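Local structure of DUF1436 domain-containing protein (Neisseria meningitidis, 2GKP) at residues Phe6-Asp11 with Leu118-Leu123; Tyr12-Lys17 with Gln60-Ser65; Leu23-Trp28 with His43-Asp48; Asp37-Pro42 with Asn64-Val69. The protein has no established function but probably acts as an immunity protein that neutralises a toxin of contact-dependent growth inhibition. One frame throughout, in Å; residues are numbered along the deposited sequence. Where two conformers were deposited one is given.

Interaction 1: Phe6-Asp11 with Leu118-Leu123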
# COMPACT_ATOMS: atom_id res chain seq x y z
N PHE A 6 9.02 -5.52 -14.47
CA PHE A 6 9.40 -6.06 -13.18
C PHE A 6 10.64 -6.93 -13.42
O PHE A 6 10.64 -7.76 -14.33
CB PHE A 6 8.24 -6.87 -12.60
CG PHE A 6 7.01 -6.04 -12.28
CD1 PHE A 6 7.07 -5.04 -11.31
CD2 PHE A 6 5.82 -6.27 -12.95
CE1 PHE A 6 5.93 -4.30 -10.99
CE2 PHE A 6 4.67 -5.52 -12.65
CZ PHE A 6 4.75 -4.53 -11.66
N ASN A 7 11.68 -6.71 -12.62
CA ASN A 7 12.94 -7.44 -12.73
C ASN A 7 12.98 -8.68 -11.85
O ASN A 7 12.43 -8.70 -10.74
CB ASN A 7 14.10 -6.54 -12.33
CG ASN A 7 14.24 -5.35 -13.23
OD1 ASN A 7 14.12 -5.46 -14.45
ND2 ASN A 7 14.50 -4.19 -12.64
N GLN A 8 13.64 -9.72 -12.35
CA GLN A 8 13.83 -10.92 -11.57
C GLN A 8 14.71 -10.64 -10.37
O GLN A 8 15.66 -9.84 -10.44
CB GLN A 8 14.39 -12.04 -12.46
CG GLN A 8 13.67 -13.39 -12.26
CD GLN A 8 12.13 -13.39 -12.51
OE1 GLN A 8 11.49 -14.44 -12.40
NE2 GLN A 8 11.55 -12.23 -12.83
N GLU A 9 14.37 -11.26 -9.25
CA GLU A 9 15.05 -11.10 -7.98
C GLU A 9 14.75 -9.78 -7.27
O GLU A 9 15.09 -9.65 -6.09
CB GLU A 9 16.57 -11.34 -8.08
CG GLU A 9 16.97 -12.72 -8.65
CD GLU A 9 16.24 -13.91 -8.01
OE1 GLU A 9 16.12 -13.97 -6.76
OE2 GLU A 9 15.81 -14.80 -8.76
N GLN A 10 14.10 -8.84 -7.96
CA GLN A 10 13.77 -7.55 -7.35
C GLN A 10 12.42 -7.63 -6.63
O GLN A 10 11.47 -8.26 -7.10
CB GLN A 10 13.75 -6.42 -8.38
CG GLN A 10 13.79 -5.01 -7.82
CD GLN A 10 14.02 -3.96 -8.90
OE1 GLN A 10 14.74 -4.20 -9.90
NE2 GLN A 10 13.43 -2.79 -8.71
N ASP A 11 12.38 -7.00 -5.47
CA ASP A 11 11.16 -6.88 -4.68
C ASP A 11 10.42 -5.60 -4.99
O ASP A 11 11.03 -4.55 -5.05
CB ASP A 11 11.53 -6.89 -3.19
CG ASP A 11 12.21 -8.17 -2.78
OD1 ASP A 11 11.56 -9.24 -2.85
OD2 ASP A 11 13.42 -8.09 -2.43
N LEU A 118 5.47 -8.18 -4.42
CA LEU A 118 5.75 -8.91 -5.66
C LEU A 118 7.22 -9.30 -5.73
O LEU A 118 8.08 -8.47 -5.56
CB LEU A 118 5.44 -8.00 -6.85
CG LEU A 118 5.79 -8.54 -8.26
CD1 LEU A 118 4.99 -9.80 -8.56
CD2 LEU A 118 5.48 -7.46 -9.28
N HIS A 119 7.47 -10.56 -6.05
CA HIS A 119 8.84 -11.06 -6.16
C HIS A 119 8.81 -12.27 -7.09
O HIS A 119 8.05 -13.21 -6.85
CB HIS A 119 9.37 -11.48 -4.79
CG HIS A 119 10.78 -11.98 -4.83
ND1 HIS A 119 11.09 -13.32 -4.86
CD2 HIS A 119 11.95 -11.32 -4.87
CE1 HIS A 119 12.41 -13.46 -4.89
NE2 HIS A 119 12.95 -12.26 -4.91
N ASN A 120 9.59 -12.20 -8.17
CA ASN A 120 9.64 -13.27 -9.17
C ASN A 120 8.25 -13.76 -9.58
O ASN A 120 7.97 -14.97 -9.65
CB ASN A 120 10.51 -14.43 -8.67
CG ASN A 120 11.98 -14.03 -8.54
OD1 ASN A 120 12.42 -13.01 -9.08
ND2 ASN A 120 12.74 -14.83 -7.79
N GLY A 121 7.41 -12.78 -9.87
CA GLY A 121 6.11 -13.05 -10.43
C GLY A 121 5.06 -13.43 -9.39
O GLY A 121 3.92 -13.53 -9.74
N CYS A 122 5.45 -13.63 -8.14
CA CYS A 122 4.52 -14.05 -7.11
C CYS A 122 4.01 -12.84 -6.35
O CYS A 122 4.81 -12.05 -5.86
CB CYS A 122 5.21 -14.98 -6.12
SG CYS A 122 4.08 -15.62 -4.90
N LEU A 123 2.68 -12.73 -6.27
CA LEU A 123 2.02 -11.64 -5.52
C LEU A 123 1.52 -12.15 -4.18
O LEU A 123 0.61 -12.99 -4.14
CB LEU A 123 0.84 -11.08 -6.32
CG LEU A 123 1.23 -10.30 -7.55
CD1 LEU A 123 0.03 -10.23 -8.48
CD2 LEU A 123 1.66 -8.89 -7.11
O HOH W 1 10.53 -9.54 -9.10
O HOH W 2 15.81 -12.03 -3.67
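Glu-9 and Asn-120 meet where two turns face each other: a type II beta turn from Asn-7 to Gln-10, in the loop leading into strand 11-18, lies against the type I' turn from His-119 to Cys-122 that closes the hairpin of strands 112-119 and 122-132. The side-chain amide of Asn-120 uses both of its ends on Glu-9. Its OD1 accepts the backbone N of Glu-9 at 2.6 Å, in the carbonyl plane and nearly straight (169° at the hydrogen). Its ND2 donates to Glu-9 OE2 at 3.2 Å, a more bent bond that meets the oxygen from above the carboxylate, the two flat groups being turned 66° apart. The CB of Glu-9 points away from the hairpin, and a bend at chi2 (-48°) swings CD back toward the amide.

A second, apolar point of contact lies nearer the sheet. CD2 of Leu-118 sits over the centre of the Phe-6 ring, 3.5 Å from its centroid, in a CH-pi contact, and Leu-62 of helix 51-63 packs on the same ring. The carboxylate of Asp-11 is held through OD1 by Trp-117 NE1, and Asp-11 OD1 also lies 2.9 Å from His-119 CD2.

One water donates to Asn-7 O and Gln-10 O while accepting from Asn-120 N, so backbone groups of both turns are satisfied through a single molecule. With OD1 committed to an N-H and ND2 to a carboxylate, the Asn-120 amide has its flip determined, and the hairpin tip is keyed to the N-terminal loop by polar bonds of definite direction.

Interaction 2: Tyr12-Lys17 with Gln60-Ser65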
# COMPACT_ATOMS: atom_id res chain seq x y z
N TYR A 12 9.10 -5.71 -5.14
CA TYR A 12 8.26 -4.53 -5.30
C TYR A 12 7.18 -4.60 -4.24
O TYR A 12 6.58 -5.65 -4.03
CB TYR A 12 7.63 -4.51 -6.70
CG TYR A 12 8.64 -4.57 -7.83
CD1 TYR A 12 9.07 -3.41 -8.44
CD2 TYR A 12 9.20 -5.78 -8.22
CE1 TYR A 12 10.03 -3.44 -9.47
CE2 TYR A 12 10.15 -5.83 -9.24
CZ TYR A 12 10.55 -4.66 -9.85
OH TYR A 12 11.48 -4.68 -10.86
N TRP A 13 6.90 -3.45 -3.63
CA TRP A 13 5.91 -3.38 -2.58
C TRP A 13 4.92 -2.24 -2.78
O TRP A 13 5.25 -1.18 -3.34
CB TRP A 13 6.60 -3.19 -1.23
CG TRP A 13 7.28 -4.39 -0.67
CD1 TRP A 13 8.53 -4.86 -0.98
CD2 TRP A 13 6.79 -5.23 0.40
NE1 TRP A 13 8.84 -5.95 -0.18
CE2 TRP A 13 7.78 -6.21 0.65
CE3 TRP A 13 5.59 -5.27 1.13
CZ2 TRP A 13 7.62 -7.19 1.63
CZ3 TRP A 13 5.45 -6.25 2.11
CH2 TRP A 13 6.46 -7.19 2.36
N ALA A 14 3.69 -2.46 -2.26
CA ALA A 14 2.65 -1.45 -2.31
C ALA A 14 1.66 -1.69 -1.21
O ALA A 14 1.65 -2.73 -0.59
CB ALA A 14 1.90 -1.44 -3.70
N GLY A 15 0.82 -0.68 -0.96
CA GLY A 15 -0.21 -0.80 0.04
C GLY A 15 -1.59 -0.44 -0.50
O GLY A 15 -1.70 0.35 -1.46
N TYR A 16 -2.60 -0.98 0.14
CA TYR A 16 -4.00 -0.81 -0.27
C TYR A 16 -4.77 -0.62 1.01
O TYR A 16 -4.99 -1.59 1.77
CB TYR A 16 -4.48 -2.04 -1.08
CG TYR A 16 -5.97 -2.14 -1.36
CD1 TYR A 16 -6.65 -1.12 -2.02
CD2 TYR A 16 -6.68 -3.28 -1.02
CE1 TYR A 16 -8.03 -1.24 -2.30
CE2 TYR A 16 -8.06 -3.41 -1.29
CZ TYR A 16 -8.71 -2.38 -1.92
OH TYR A 16 -10.06 -2.50 -2.20
N LYS A 17 -5.13 0.63 1.29
CA LYS A 17 -5.91 0.98 2.49
C LYS A 17 -7.33 1.35 2.13
O LYS A 17 -7.59 1.76 1.00
CB LYS A 17 -5.26 2.14 3.25
CG LYS A 17 -4.05 1.66 4.05
CD LYS A 17 -3.26 2.82 4.60
CE LYS A 17 -2.26 2.35 5.68
NZ LYS A 17 -1.31 1.34 5.13
N GLN A 60 0.43 -0.55 -11.14
CA GLN A 60 1.15 0.69 -11.40
C GLN A 60 1.92 1.11 -10.14
O GLN A 60 3.05 1.59 -10.18
CB GLN A 60 0.17 1.79 -11.83
CG GLN A 60 -0.42 1.54 -13.24
CD GLN A 60 -1.62 2.42 -13.63
OE1 GLN A 60 -2.31 3.04 -12.79
NE2 GLN A 60 -1.87 2.48 -14.94
N ALA A 61 1.28 0.98 -8.99
CA ALA A 61 1.95 1.33 -7.74
C ALA A 61 3.17 0.46 -7.47
O ALA A 61 4.23 0.97 -7.08
CB ALA A 61 0.97 1.26 -6.55
N LEU A 62 3.04 -0.84 -7.72
CA LEU A 62 4.17 -1.74 -7.56
C LEU A 62 5.29 -1.39 -8.52
O LEU A 62 6.45 -1.46 -8.12
CB LEU A 62 3.73 -3.18 -7.78
CG LEU A 62 2.86 -3.87 -6.71
CD1 LEU A 62 2.14 -5.08 -7.25
CD2 LEU A 62 3.72 -4.25 -5.54
N ALA A 63 4.96 -1.03 -9.75
CA ALA A 63 6.01 -0.74 -10.75
C ALA A 63 6.89 0.42 -10.32
O ALA A 63 8.07 0.51 -10.73
CB ALA A 63 5.41 -0.49 -12.10
N ASN A 64 6.32 1.32 -9.53
CA ASN A 64 7.09 2.46 -9.04
C ASN A 64 7.86 2.21 -7.74
O ASN A 64 8.58 3.08 -7.27
CB ASN A 64 6.17 3.68 -8.82
CG ASN A 64 5.77 4.33 -10.11
OD1 ASN A 64 6.52 4.30 -11.07
ND2 ASN A 64 4.60 4.94 -10.13
N SER A 65 7.72 1.02 -7.17
CA SER A 65 8.40 0.69 -5.92
C SER A 65 9.92 0.76 -6.06
O SER A 65 10.50 0.05 -6.91
CB SER A 65 7.96 -0.70 -5.47
OG SER A 65 8.65 -1.14 -4.29
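The Tyr-12 ring lies beside the C-terminal part of helix 51-63, its CD1 3.3 Å from Leu-62 O. Phe-6 meets this ring edge-to-face, and the phenol OH is bonded to Asn-7 N. The CB of the other large flat residue, Trp-13, points away from the helix, and its indole stacks with Tyr-34 and Trp-117.

Between these two aromatic residues the backbone itself is gripped. Ser-65 has OG anti to its own backbone N (chi1 176°), and that oxygen accepts Trp-13 N at 3.0 Å in an almost straight bond, 169° at the hydrogen. OG is also bonded to Trp-28 O, and so bridges strands 11-18 and 23-30.

Further along the strand the contact is apolar. One branch of Leu-62, CD2, lies against the backbone from Tyr-12 O to Ala-14 N, 3.6 Å from Trp-13 C, and touches Ala-14 CB at 3.8 Å. Ala-14 CB also faces Ala-61 CB at 4.0 Å; two such small side chains let helix and strand come close. This is a helix laid on the face of an antiparallel sheet, in the interior of the protein, with Ile-116 of the neighbouring strand also touching Leu-62.

With its one hydroxyl placed as acceptor for a backbone N-H and as donor to a carbonyl, buried Ser-65 is satisfied on both counts by groups of the two strands, just past helix 51-63.

Interaction 3: Leu23-Trp28 with His43-Asp48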
# COMPACT_ATOMS: atom_id res chain seq x y z
N LEU A 23 -10.83 3.96 -1.19
CA LEU A 23 -9.63 3.10 -1.32
C LEU A 23 -8.42 3.99 -1.59
O LEU A 23 -8.56 5.00 -2.28
CB LEU A 23 -9.79 2.10 -2.47
CG LEU A 23 -11.14 1.40 -2.59
CD1 LEU A 23 -11.15 0.48 -3.81
CD2 LEU A 23 -11.43 0.60 -1.33
N ILE A 24 -7.26 3.65 -1.02
CA ILE A 24 -6.08 4.50 -1.10
C ILE A 24 -4.91 3.57 -1.43
O ILE A 24 -4.50 2.75 -0.62
CB ILE A 24 -5.85 5.26 0.23
CG1 ILE A 24 -7.13 5.98 0.69
CG2 ILE A 24 -4.67 6.23 0.05
CD1 ILE A 24 -7.35 5.98 2.16
N ILE A 25 -4.40 3.68 -2.66
CA ILE A 25 -3.37 2.76 -3.14
C ILE A 25 -2.05 3.52 -3.14
O ILE A 25 -1.96 4.67 -3.60
CB ILE A 25 -3.68 2.27 -4.56
CG1 ILE A 25 -4.99 1.51 -4.62
CG2 ILE A 25 -2.52 1.43 -5.08
CD1 ILE A 25 -5.23 0.63 -3.56
N GLN A 26 -1.01 2.89 -2.61
CA GLN A 26 0.23 3.59 -2.40
C GLN A 26 1.44 2.75 -2.78
O GLN A 26 1.58 1.62 -2.30
CB GLN A 26 0.31 3.92 -0.88
CG GLN A 26 1.55 4.63 -0.38
CD GLN A 26 1.64 6.01 -0.96
OE1 GLN A 26 0.71 6.82 -0.82
NE2 GLN A 26 2.75 6.30 -1.58
N THR A 27 2.38 3.32 -3.53
CA THR A 27 3.70 2.69 -3.72
C THR A 27 4.50 2.68 -2.41
O THR A 27 4.49 3.67 -1.68
CB THR A 27 4.52 3.51 -4.74
OG1 THR A 27 3.86 3.39 -6.01
CG2 THR A 27 5.96 2.98 -4.89
N TRP A 28 5.16 1.55 -2.13
CA TRP A 28 6.12 1.46 -1.01
C TRP A 28 7.53 1.30 -1.60
O TRP A 28 7.70 0.79 -2.72
CB TRP A 28 5.79 0.21 -0.19
CG TRP A 28 4.59 0.31 0.70
CD1 TRP A 28 3.46 1.09 0.52
CD2 TRP A 28 4.36 -0.46 1.87
NE1 TRP A 28 2.57 0.87 1.55
CE2 TRP A 28 3.09 -0.07 2.39
CE3 TRP A 28 5.12 -1.41 2.57
CZ2 TRP A 28 2.58 -0.60 3.56
CZ3 TRP A 28 4.59 -1.95 3.74
CH2 TRP A 28 3.33 -1.54 4.22
N HIS A 43 -3.11 7.16 -4.59
CA HIS A 43 -4.15 7.11 -5.59
C HIS A 43 -5.47 6.79 -4.92
O HIS A 43 -5.61 5.70 -4.35
CB HIS A 43 -3.80 6.01 -6.59
CG HIS A 43 -4.45 6.17 -7.92
ND1 HIS A 43 -5.81 6.21 -8.10
CD2 HIS A 43 -3.90 6.23 -9.16
CE1 HIS A 43 -6.08 6.32 -9.39
NE2 HIS A 43 -4.94 6.35 -10.05
N ILE A 44 -6.41 7.73 -4.95
CA ILE A 44 -7.69 7.56 -4.28
C ILE A 44 -8.73 7.04 -5.24
O ILE A 44 -8.80 7.51 -6.37
CB ILE A 44 -8.16 8.92 -3.68
CG1 ILE A 44 -7.16 9.33 -2.59
CG2 ILE A 44 -9.64 8.84 -3.18
CD1 ILE A 44 -7.38 10.72 -2.01
N LEU A 45 -9.52 6.06 -4.80
CA LEU A 45 -10.53 5.44 -5.65
C LEU A 45 -11.83 5.25 -4.88
O LEU A 45 -11.82 5.17 -3.67
CB LEU A 45 -10.10 4.02 -6.09
CG LEU A 45 -8.91 3.92 -7.05
CD1 LEU A 45 -8.53 2.47 -7.22
CD2 LEU A 45 -9.28 4.50 -8.42
N PRO A 46 -12.97 5.21 -5.60
CA PRO A 46 -14.24 4.86 -4.94
C PRO A 46 -14.27 3.42 -4.47
O PRO A 46 -13.55 2.56 -5.00
CB PRO A 46 -15.30 5.12 -6.01
CG PRO A 46 -14.50 4.91 -7.32
CD PRO A 46 -13.11 5.48 -7.04
N LEU A 47 -15.11 3.14 -3.50
CA LEU A 47 -15.08 1.81 -2.85
C LEU A 47 -15.49 0.66 -3.75
O LEU A 47 -15.06 -0.46 -3.54
CB LEU A 47 -15.96 1.81 -1.62
CG LEU A 47 -15.59 2.75 -0.49
CD1 LEU A 47 -16.56 2.58 0.68
CD2 LEU A 47 -14.20 2.49 -0.04
N ASP A 48 -16.34 0.94 -4.72
CA ASP A 48 -16.80 -0.11 -5.65
C ASP A 48 -16.15 -0.01 -7.01
O ASP A 48 -16.73 -0.44 -8.02
CB ASP A 48 -18.33 -0.15 -5.73
CG ASP A 48 -18.91 1.13 -6.25
OD1 ASP A 48 -18.20 2.13 -6.37
OD2 ASP A 48 -20.13 1.14 -6.55
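Leu-23 faces Leu-45 and then reaches past it to the loop beyond. Its CB is 4.1 Å from Leu-45 CB, the usual meeting of paired residues on one face of a sheet. CG is anti to the carbonyl carbon (chi1 -43°), which brings it to 3.6 Å from Pro-46 O. At the tip the branches part: CD1 comes to 3.4 Å from Pro-46 O, whereas CD2 touches Leu-47 CD2 at 3.6 Å. The Leu-47 side chain crosses that of Leu-23 obliquely, its CD2 also lying near Leu-23 N, while Tyr-16 and Ala-18 of strand 11-18 touch Leu-23 as well.

The backbones beneath form the far end of the beta hairpin made by strands 23-30 and 34-45, their short segments running antiparallel at 156°. Leu-23 with Leu-45 and Ile-25 with His-43 are hydrogen-bonded pairs, each joined by both of its N-H...O bonds; His-43 N reaches Ile-25 O at 2.9 Å with 179° at the hydrogen. Ile-24 and Ile-44 are the non-hydrogen-bonded pair between them, with CA atoms 4.7 Å apart. Flanking this pair are CA-H...O contacts, Ile-44 CA with Leu-23 O and Ile-24 CA with His-43 O.

The two faces have different neighbours. Leu-23, Ile-25, His-43 and Leu-45 share one, where Ile-25 packs on Thr-57, Val-58 and Ala-61 of helix 51-63 and His-43 touches Thr-57. Ile-24 and Ile-44 share the other, and both meet Leu-95 of helix 81-99, Ile-44 lying on Asn-98 and Leu-99 as well.

Interaction 4: Asp37-Pro42 with Asn64-Val69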
# COMPACT_ATOMS: atom_id res chain seq x y z
N ASP A 37 5.99 5.16 0.32
CA ASP A 37 6.98 6.09 -0.28
C ASP A 37 6.22 7.34 -0.74
O ASP A 37 5.59 7.34 -1.81
CB ASP A 37 7.66 5.41 -1.46
CG ASP A 37 8.77 6.25 -2.06
OD1 ASP A 37 8.89 7.41 -1.65
OD2 ASP A 37 9.47 5.77 -2.96
N HIS A 38 6.25 8.38 0.08
CA HIS A 38 5.46 9.57 -0.20
C HIS A 38 6.02 10.40 -1.36
O HIS A 38 5.47 11.45 -1.69
CB HIS A 38 5.21 10.38 1.08
CG HIS A 38 4.53 9.58 2.14
ND1 HIS A 38 3.29 9.00 1.95
CD2 HIS A 38 4.94 9.19 3.37
CE1 HIS A 38 2.96 8.32 3.03
NE2 HIS A 38 3.94 8.42 3.91
N LEU A 39 7.07 9.92 -2.01
CA LEU A 39 7.44 10.50 -3.30
C LEU A 39 6.30 10.33 -4.31
O LEU A 39 6.07 11.16 -5.20
CB LEU A 39 8.72 9.86 -3.82
CG LEU A 39 9.19 10.27 -5.21
CD1 LEU A 39 9.46 11.78 -5.27
CD2 LEU A 39 10.43 9.53 -5.60
N TYR A 40 5.58 9.23 -4.15
CA TYR A 40 4.46 8.90 -5.03
C TYR A 40 3.17 9.27 -4.29
O TYR A 40 2.98 8.86 -3.15
CB TYR A 40 4.55 7.42 -5.41
CG TYR A 40 5.85 7.07 -6.05
CD1 TYR A 40 6.11 7.37 -7.40
CD2 TYR A 40 6.86 6.49 -5.30
CE1 TYR A 40 7.35 7.10 -7.95
CE2 TYR A 40 8.09 6.21 -5.86
CZ TYR A 40 8.32 6.49 -7.17
OH TYR A 40 9.55 6.21 -7.70
N PRO A 41 2.30 10.11 -4.89
CA PRO A 41 1.11 10.46 -4.11
C PRO A 41 0.15 9.29 -4.03
O PRO A 41 0.19 8.42 -4.90
CB PRO A 41 0.48 11.61 -4.92
CG PRO A 41 0.92 11.36 -6.29
CD PRO A 41 2.32 10.81 -6.19
N PRO A 42 -0.70 9.26 -3.00
CA PRO A 42 -1.66 8.20 -2.94
C PRO A 42 -2.65 8.30 -4.12
O PRO A 42 -2.99 9.40 -4.56
CB PRO A 42 -2.44 8.50 -1.66
CG PRO A 42 -1.72 9.41 -0.91
CD PRO A 42 -0.87 10.20 -1.87
N ASN A 64 6.32 1.32 -9.53
CA ASN A 64 7.09 2.46 -9.04
C ASN A 64 7.86 2.21 -7.74
O ASN A 64 8.58 3.08 -7.27
CB ASN A 64 6.17 3.68 -8.82
CG ASN A 64 5.77 4.33 -10.11
OD1 ASN A 64 6.52 4.30 -11.07
ND2 ASN A 64 4.60 4.94 -10.13
N SER A 65 7.72 1.02 -7.17
CA SER A 65 8.40 0.69 -5.92
C SER A 65 9.92 0.76 -6.06
O SER A 65 10.50 0.05 -6.91
CB SER A 65 7.96 -0.70 -5.47
OG SER A 65 8.65 -1.14 -4.29
N ARG A 66 10.57 1.55 -5.20
CA ARG A 66 12.02 1.74 -5.33
C ARG A 66 12.76 0.83 -4.34
O ARG A 66 12.35 0.68 -3.17
CB ARG A 66 12.42 3.20 -5.09
CG ARG A 66 11.87 4.17 -6.09
CD ARG A 66 12.36 5.62 -5.82
NE ARG A 66 11.85 6.24 -4.59
CZ ARG A 66 12.41 7.28 -3.97
NH1 ARG A 66 13.56 7.81 -4.40
NH2 ARG A 66 11.87 7.80 -2.89
N THR A 67 13.85 0.21 -4.81
CA THR A 67 14.76 -0.50 -3.91
C THR A 67 16.06 0.28 -3.88
O THR A 67 16.68 0.50 -4.93
CB THR A 67 15.02 -1.93 -4.40
OG1 THR A 67 13.81 -2.69 -4.34
CG2 THR A 67 16.08 -2.63 -3.53
N PHE A 68 16.41 0.75 -2.69
CA PHE A 68 17.65 1.53 -2.54
C PHE A 68 18.86 0.63 -2.37
O PHE A 68 18.72 -0.52 -2.02
CB PHE A 68 17.55 2.51 -1.37
CG PHE A 68 16.29 3.30 -1.37
CD1 PHE A 68 15.99 4.09 -2.47
CD2 PHE A 68 15.41 3.25 -0.31
CE1 PHE A 68 14.81 4.82 -2.51
CE2 PHE A 68 14.22 3.95 -0.35
CZ PHE A 68 13.93 4.73 -1.45
N VAL A 69 20.05 1.18 -2.65
CA VAL A 69 21.31 0.61 -2.20
C VAL A 69 21.47 1.10 -0.76
O VAL A 69 21.31 2.28 -0.46
CB VAL A 69 22.46 1.11 -3.11
CG1 VAL A 69 23.84 0.81 -2.47
CG2 VAL A 69 22.31 0.47 -4.48
O HOH W 3 10.50 3.94 -9.29
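Asp-37 and Arg-66 present nearly coplanar groups, carboxylate and guanidinium only 20° apart, although their side chains cross at about a right angle. The grip is side-on: NE, which lies at 2.9 Å from Asp-37 OD2 on its syn lone pair, and NH2, at 3.1 Å, both donate to that one oxygen. Ser-29 OG is bonded to OD2 too. OD1 accepts Leu-39 N from above the carboxylate plane, closing an Asx turn.

The guanidinium is sandwiched. Leu-39 CD2 lies over its centre, 3.4 Å from Arg-66 CZ, and Phe-68 CE1 covers the opposite face, while the carboxylate takes the edge. The Tyr-40 ring plane is turned 75° from that of the guanidinium, and its OH touches Arg-66 CD. That ring lies between Leu-39 CG on one face and Asn-64 CB on the other, 3.9 Å from the ring centroid in a CH-pi contact, with the Asn-64 amide almost parallel to it (7°). A water links Tyr-40 OH and Asn-64 O.

The contact ties the irregular middle of strand 34-45 to the loop leaving helix 51-63, beside strand 23-30, with Phe-78 of helix 73-79 against Asp-37.

In the fold
All four contacts reach one seven-stranded antiparallel sheet. Interaction 1 closes the longest loop of the four and contains the others; interaction 3 is nested inside interaction 2, while interactions 3 and 4 alternate along the chain. Interactions 2 and 4, with centres about 8 Å apart, share Asn-64 and Ser-65, but these successive residues turn to different partners, Ser-65 to strand 11-18 and Asn-64 to Tyr-40. Interaction 3 lies about 10 Å from interaction 2 between centres and about 22 Å from interaction 1, toward the far end of the hairpin. Strands 11-18, 23-30 and 34-45 are successive neighbours, so helix 51-63 and its following loop contact the three successive strands of the N-terminal region.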